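Local atomic coordinates of endoglycosidase (PDB entry 6Q64), a protein that probably hydrolyses glycosidic bonds in complex N-glycans as a family 18 endoglycosidase of a gut Bacteroides. Residues A[129-135]-A[182-188]; A[221-225]-A[246-250]. The protein carries 1 engineered substitution. All blocks are in the same frame, centred on the assembly; numbering follows the deposited sequence.

Interaction 1. Residues A[129-135]-A[182-188]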
loop_
_atom_site.group_PDB
_atom_site.type_symbol
_atom_site.label_atom_id
_atom_site.label_comp_id
_atom_site.label_asym_id
_atom_site.label_seq_id
_atom_site.Cartn_x
_atom_site.Cartn_y
_atom_site.Cartn_z
ATOM N N ALA A 129 -0.132 4.907 7.261
ATOM C CA ALA A 129 -0.009 3.460 7.508
ATOM C C ALA A 129 -1.375 2.797 7.380
ATOM O O ALA A 129 -2.363 3.294 7.993
ATOM C CB ALA A 129 0.608 3.225 8.860
ATOM N N LEU A 130 -1.416 1.706 6.613
ATOM C CA LEU A 130 -2.664 0.973 6.297
ATOM C C LEU A 130 -2.670 -0.366 7.009
ATOM O O LEU A 130 -1.670 -1.078 6.914
ATOM C CB LEU A 130 -2.712 0.713 4.791
ATOM C CG LEU A 130 -2.725 1.947 3.910
ATOM C CD1 LEU A 130 -3.056 1.536 2.495
ATOM C CD2 LEU A 130 -3.720 2.984 4.426
ATOM N N LEU A 131 -3.813 -0.741 7.555
ATOM C CA LEU A 131 -4.083 -2.167 7.835
ATOM C C LEU A 131 -4.182 -2.894 6.502
ATOM O O LEU A 131 -4.457 -2.247 5.519
ATOM C CB LEU A 131 -5.358 -2.305 8.662
ATOM C CG LEU A 131 -5.119 -2.219 10.161
ATOM C CD1 LEU A 131 -6.263 -2.866 10.925
ATOM C CD2 LEU A 131 -3.789 -2.867 10.543
ATOM N N CYS A 132 -3.960 -4.199 6.515
ATOM C CA CYS A 132 -3.779 -5.031 5.318
ATOM C C CYS A 132 -3.902 -6.499 5.681
ATOM O O CYS A 132 -3.385 -6.872 6.716
ATOM C CB CYS A 132 -2.391 -4.872 4.743
ATOM S SG CYS A 132 -2.177 -5.939 3.305
ATOM N N TRP A 133 -4.538 -7.281 4.820
ATOM C CA TRP A 133 -4.763 -8.741 4.971
ATOM C C TRP A 133 -5.714 -9.194 3.869
ATOM O O TRP A 133 -6.461 -8.349 3.370
ATOM C CB TRP A 133 -5.295 -9.110 6.357
ATOM C CG TRP A 133 -6.704 -8.716 6.689
ATOM C CD1 TRP A 133 -7.840 -9.233 6.144
ATOM C CD2 TRP A 133 -7.144 -7.833 7.743
ATOM N NE1 TRP A 133 -8.950 -8.707 6.750
ATOM C CE2 TRP A 133 -8.555 -7.836 7.732
ATOM C CE3 TRP A 133 -6.496 -7.004 8.670
ATOM C CZ2 TRP A 133 -9.316 -7.058 8.609
ATOM C CZ3 TRP A 133 -7.247 -6.241 9.543
ATOM C CH2 TRP A 133 -8.642 -6.272 9.517
ATOM N N ILE A 134 -5.633 -10.477 3.523
ATOM C CA ILE A 134 -6.329 -11.104 2.368
ATOM C C ILE A 134 -7.827 -11.059 2.642
ATOM O O ILE A 134 -8.242 -11.381 3.760
ATOM C CB ILE A 134 -5.859 -12.545 2.098
ATOM C CG1 ILE A 134 -4.511 -12.570 1.373
ATOM C CG2 ILE A 134 -6.925 -13.321 1.327
ATOM C CD1 ILE A 134 -3.834 -13.929 1.398
ATOM N N ILE A 135 -8.605 -10.662 1.638
ATOM C CA ILE A 135 -10.082 -10.781 1.723
ATOM C C ILE A 135 -10.537 -11.875 0.757
ATOM O O ILE A 135 -10.183 -11.838 -0.484
ATOM C CB ILE A 135 -10.742 -9.403 1.634
ATOM C CG1 ILE A 135 -10.462 -8.717 2.972
ATOM C CG2 ILE A 135 -12.228 -9.505 1.345
ATOM C CD1 ILE A 135 -10.823 -7.278 3.041
ATOM N N LEU A 182 -5.005 4.630 12.537
ATOM C CA LEU A 182 -4.327 4.292 11.255
ATOM C C LEU A 182 -5.001 5.035 10.079
ATOM O O LEU A 182 -6.085 5.630 10.277
ATOM C CB LEU A 182 -4.348 2.770 11.097
ATOM C CG LEU A 182 -3.424 2.014 12.060
ATOM C CD1 LEU A 182 -3.876 0.575 12.290
ATOM C CD2 LEU A 182 -1.989 2.023 11.554
ATOM N N ASP A 183 -4.380 5.066 8.897
ATOM C CA ASP A 183 -4.819 5.981 7.805
ATOM C C ASP A 183 -5.601 5.216 6.735
ATOM O O ASP A 183 -5.967 5.846 5.750
ATOM C CB ASP A 183 -3.658 6.753 7.175
ATOM C CG ASP A 183 -2.644 7.220 8.202
ATOM O OD1 ASP A 183 -1.754 6.399 8.557
ATOM O OD2 ASP A 183 -2.773 8.382 8.672
ATOM N N GLY A 184 -5.878 3.932 6.925
ATOM C CA GLY A 184 -6.932 3.279 6.134
ATOM C C GLY A 184 -6.712 1.792 5.961
ATOM O O GLY A 184 -6.211 1.142 6.889
ATOM N N PHE A 185 -7.106 1.250 4.811
ATOM C CA PHE A 185 -7.122 -0.212 4.600
ATOM C C PHE A 185 -6.641 -0.550 3.197
ATOM O O PHE A 185 -6.762 0.284 2.256
ATOM C CB PHE A 185 -8.516 -0.774 4.873
ATOM C CG PHE A 185 -8.526 -2.271 4.971
ATOM C CD1 PHE A 185 -8.104 -2.910 6.121
ATOM C CD2 PHE A 185 -8.895 -3.047 3.885
ATOM C CE1 PHE A 185 -8.084 -4.296 6.198
ATOM C CE2 PHE A 185 -8.879 -4.434 3.962
ATOM C CZ PHE A 185 -8.464 -5.060 5.120
ATOM N N ASP A 186 -6.103 -1.759 3.104
ATOM C CA ASP A 186 -5.519 -2.367 1.894
ATOM C C ASP A 186 -6.177 -3.724 1.732
ATOM O O ASP A 186 -5.777 -4.652 2.447
ATOM C CB ASP A 186 -4.011 -2.584 1.996
ATOM C CG ASP A 186 -3.358 -3.244 0.785
ATOM O OD1 ASP A 186 -3.977 -4.088 0.136
ATOM O OD2 ASP A 186 -2.215 -2.917 0.510
ATOM N N ILE A 187 -7.105 -3.829 0.782
ATOM C CA ILE A 187 -7.740 -5.120 0.434
ATOM C C ILE A 187 -6.744 -5.928 -0.396
ATOM O O ILE A 187 -6.476 -5.503 -1.516
ATOM C CB ILE A 187 -9.056 -4.851 -0.307
ATOM C CG1 ILE A 187 -10.027 -4.044 0.560
ATOM C CG2 ILE A 187 -9.655 -6.164 -0.761
ATOM C CD1 ILE A 187 -11.085 -3.303 -0.216
ATOM N N ASP A 188 -6.162 -6.986 0.168
ATOM C CA ASP A 188 -5.399 -7.999 -0.610
ATOM C C ASP A 188 -6.448 -8.905 -1.258
ATOM O O ASP A 188 -6.956 -9.828 -0.553
ATOM C CB ASP A 188 -4.375 -8.766 0.244
ATOM C CG ASP A 188 -3.408 -9.643 -0.555
ATOM O OD1 ASP A 188 -3.570 -9.735 -1.793
ATOM O OD2 ASP A 188 -2.487 -10.245 0.065
#
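Ala129 and Asp183 meet in a double link just before the parallel strands pair. Asp183 N meets Ala129 O nearly along the C=O axis (2.8 Å). Ala129 N gives a short, nearly straight bond to Asp183 OD1 (2.6 Å), on the anti side of the carboxylate and 33° out of its plane; Gln122 adds a weak bond to the same oxygen. Leu131 N reaches Gly184 O (3.1 Å) and Ile135 N reaches Asp188 O (2.9 Å), while the bonds from Asp186 N to Leu131 O and from Asp188 N to Trp133 O are weak.

The aromatic contact lies on the face carrying Leu131, Trp133, Phe185 and Ile187. Phe185, with CG anti to its backbone N (chi1 -167°), thrusts its CE1-CZ edge at one face of the Trp133 indole, a T-shaped pair with planes at 77°. The Ile135 side chain runs against that of Phe185, Ile135 CD1 lying 3.6 Å from Phe185 CE2, and the Leu131 and Leu182 side chains cross at about a right angle. Helix 162-179 covers Leu131, Trp133 and Phe185, and helix 211-224 covers Ile135 and Ile187.

On the other face Leu130 CD2 lies 3.4 Å from Gly184 N, over a residue without a side chain, and Cys132 SG packs beside the Asp186 carboxylate, whose OD2 is bonded to Ser102.

Residues 183-188 spell most of the family 18 DGxDxDxE signature, whose final glutamate is here the engineered glutamine. Parallel neighbours with helices outside mark a TIM barrel, and inward Asp186 and Asp188 belong to that motif, which in relatives forms the active site.

Interaction 2. Residues A[221-225]-A[246-250]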
loop_
_atom_site.group_PDB
_atom_site.type_symbol
_atom_site.label_atom_id
_atom_site.label_comp_id
_atom_site.label_asym_id
_atom_site.label_seq_id
_atom_site.Cartn_x
_atom_site.Cartn_y
_atom_site.Cartn_z
ATOM N N SER A 221 -15.515 3.116 1.961
ATOM C CA SER A 221 -15.422 4.498 1.416
ATOM C C SER A 221 -16.310 5.442 2.229
ATOM O O SER A 221 -15.812 6.509 2.620
ATOM C CB SER A 221 -15.717 4.622 -0.065
ATOM O OG SER A 221 -14.512 4.916 -0.779
ATOM N N ALA A 222 -17.559 5.068 2.502
ATOM C CA ALA A 222 -18.552 5.988 3.109
ATOM C C ALA A 222 -17.938 6.525 4.391
ATOM O O ALA A 222 -18.150 7.708 4.730
ATOM C CB ALA A 222 -19.864 5.287 3.389
ATOM N N ARG A 223 -17.186 5.655 5.056
ATOM C CA ARG A 223 -16.704 5.923 6.425
ATOM C C ARG A 223 -15.347 6.610 6.363
ATOM O O ARG A 223 -15.222 7.726 6.898
ATOM C CB ARG A 223 -16.666 4.651 7.270
ATOM C CG ARG A 223 -16.980 4.971 8.720
ATOM C CD ARG A 223 -17.386 3.780 9.541
ATOM N NE ARG A 223 -16.735 3.876 10.836
ATOM C CZ ARG A 223 -16.826 2.959 11.788
ATOM N NH1 ARG A 223 -16.182 3.125 12.934
ATOM N NH2 ARG A 223 -17.560 1.876 11.589
ATOM N N LEU A 224 -14.367 6.003 5.715
ATOM C CA LEU A 224 -12.984 6.482 5.903
ATOM C C LEU A 224 -12.599 7.475 4.795
ATOM O O LEU A 224 -11.573 8.171 4.956
ATOM C CB LEU A 224 -12.054 5.276 6.111
ATOM C CG LEU A 224 -12.064 4.195 5.050
ATOM C CD1 LEU A 224 -11.686 4.828 3.761
ATOM C CD2 LEU A 224 -11.118 3.052 5.388
ATOM N N ARG A 225 -13.428 7.689 3.778
ATOM C CA ARG A 225 -13.093 8.779 2.816
ATOM C C ARG A 225 -13.327 10.160 3.437
ATOM O O ARG A 225 -12.466 11.033 3.373
ATOM C CB ARG A 225 -13.814 8.671 1.470
ATOM C CG ARG A 225 -13.255 9.684 0.478
ATOM C CD ARG A 225 -13.518 9.372 -0.966
ATOM N NE ARG A 225 -12.537 8.464 -1.514
ATOM C CZ ARG A 225 -12.587 8.002 -2.747
ATOM N NH1 ARG A 225 -13.592 8.333 -3.526
ATOM N NH2 ARG A 225 -11.672 7.175 -3.209
ATOM N N LYS A 246 -13.579 4.376 -8.602
ATOM C CA LYS A 246 -13.475 5.769 -8.095
ATOM C C LYS A 246 -13.444 5.762 -6.565
ATOM O O LYS A 246 -13.047 6.760 -5.988
ATOM C CB LYS A 246 -14.617 6.635 -8.624
ATOM C CG LYS A 246 -14.555 6.860 -10.127
ATOM C CD LYS A 246 -15.704 7.671 -10.697
ATOM C CE LYS A 246 -15.512 8.000 -12.163
ATOM N NZ LYS A 246 -16.782 7.857 -12.899
ATOM N N LEU A 247 -13.829 4.665 -5.927
ATOM C CA LEU A 247 -13.920 4.598 -4.448
ATOM C C LEU A 247 -12.610 4.064 -3.843
ATOM O O LEU A 247 -12.505 4.039 -2.577
ATOM C CB LEU A 247 -15.090 3.687 -4.081
ATOM C CG LEU A 247 -16.489 4.229 -4.333
ATOM C CD1 LEU A 247 -17.490 3.272 -3.714
ATOM C CD2 LEU A 247 -16.677 5.639 -3.782
ATOM N N VAL A 248 -11.663 3.693 -4.704
ATOM C CA VAL A 248 -10.357 3.094 -4.338
ATOM C C VAL A 248 -9.199 3.974 -4.818
ATOM O O VAL A 248 -9.092 4.249 -6.019
ATOM C CB VAL A 248 -10.289 1.699 -4.945
ATOM C CG1 VAL A 248 -8.900 1.119 -4.849
ATOM C CG2 VAL A 248 -11.308 0.811 -4.273
ATOM N N ASP A 249 -8.310 4.342 -3.900
ATOM C CA ASP A 249 -7.347 5.439 -4.110
ATOM C C ASP A 249 -6.157 4.913 -4.920
ATOM O O ASP A 249 -5.536 5.743 -5.636
ATOM C CB ASP A 249 -7.005 6.066 -2.761
ATOM C CG ASP A 249 -8.212 6.678 -2.073
ATOM O OD1 ASP A 249 -8.830 7.568 -2.683
ATOM O OD2 ASP A 249 -8.537 6.238 -0.947
ATOM N N HIS A 250 -5.826 3.619 -4.842
ATOM C CA HIS A 250 -4.705 3.047 -5.649
ATOM C C HIS A 250 -4.977 1.594 -6.011
ATOM O O HIS A 250 -5.582 0.863 -5.201
ATOM C CB HIS A 250 -3.349 3.040 -4.924
ATOM C CG HIS A 250 -2.734 4.383 -4.800
ATOM N ND1 HIS A 250 -2.908 5.149 -3.682
ATOM C CD2 HIS A 250 -2.009 5.124 -5.661
ATOM C CE1 HIS A 250 -2.306 6.320 -3.847
ATOM N NE2 HIS A 250 -1.758 6.332 -5.059
#
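Arg225 lays its guanidinium end-on against the backbone of Lys246, so that one carbonyl oxygen receives two N-H groups. Arg225 NH1 lies 3.0 Å and Arg225 NH2 3.1 Å from Lys246 O. That oxygen sits 3° out of the guanidinium plane, while the two nitrogens come to it from opposite faces of the carbonyl plane. The side chain leaves the backbone extended and then bends at chi3 (-84°), which swings the flat group across to the loop.

Asp249 comes from the opposite direction. Its OD1 stands 2.9 Å from Arg225 NH2 in a salt bridge whose hydrogen bond is weak, the carboxylate and guanidinium planes being turned 45° apart; its OD2 is taken by the amide of Leu231. Ser221, one helical turn before Arg225, places OG over the centre of the guanidinium face, 4.1 Å above the plane, and this OG gives a weak bond to Leu247 O (2.8 Å). Leu247 CB and CD2 pack alongside the serine hydroxyl.

The chemistry is one cation shared between a backbone carbonyl and a carboxylate. Two N-H groups on a single oxygen fix the guanidinium's rotation, and the charge of Asp249, in contact with NH2, would probably add an electrostatic pull.

How the interactions relate
Along the chain the two contacts come in series, neither nesting nor crossing. Interaction 1 joins strand 128-135 to strand 184-189, closing a beta-alpha-beta crossover whose connection holds helices 149-155 and 162-179. The chain then runs into helix 211-224, whose last turn carries Ser221 of interaction 2; strand 230-235 and short helix 242-245 follow before the loop at 246-250 returns to residues 221-225. Interaction 1 therefore binds neighbouring strands of the barrel, whereas interaction 2 ties an outer helix to the loop leading into strand 251-254. Their centres lie about 12 Å apart, and they touch directly where Leu224 CD2 packs 4.3 Å from Gly184 CA.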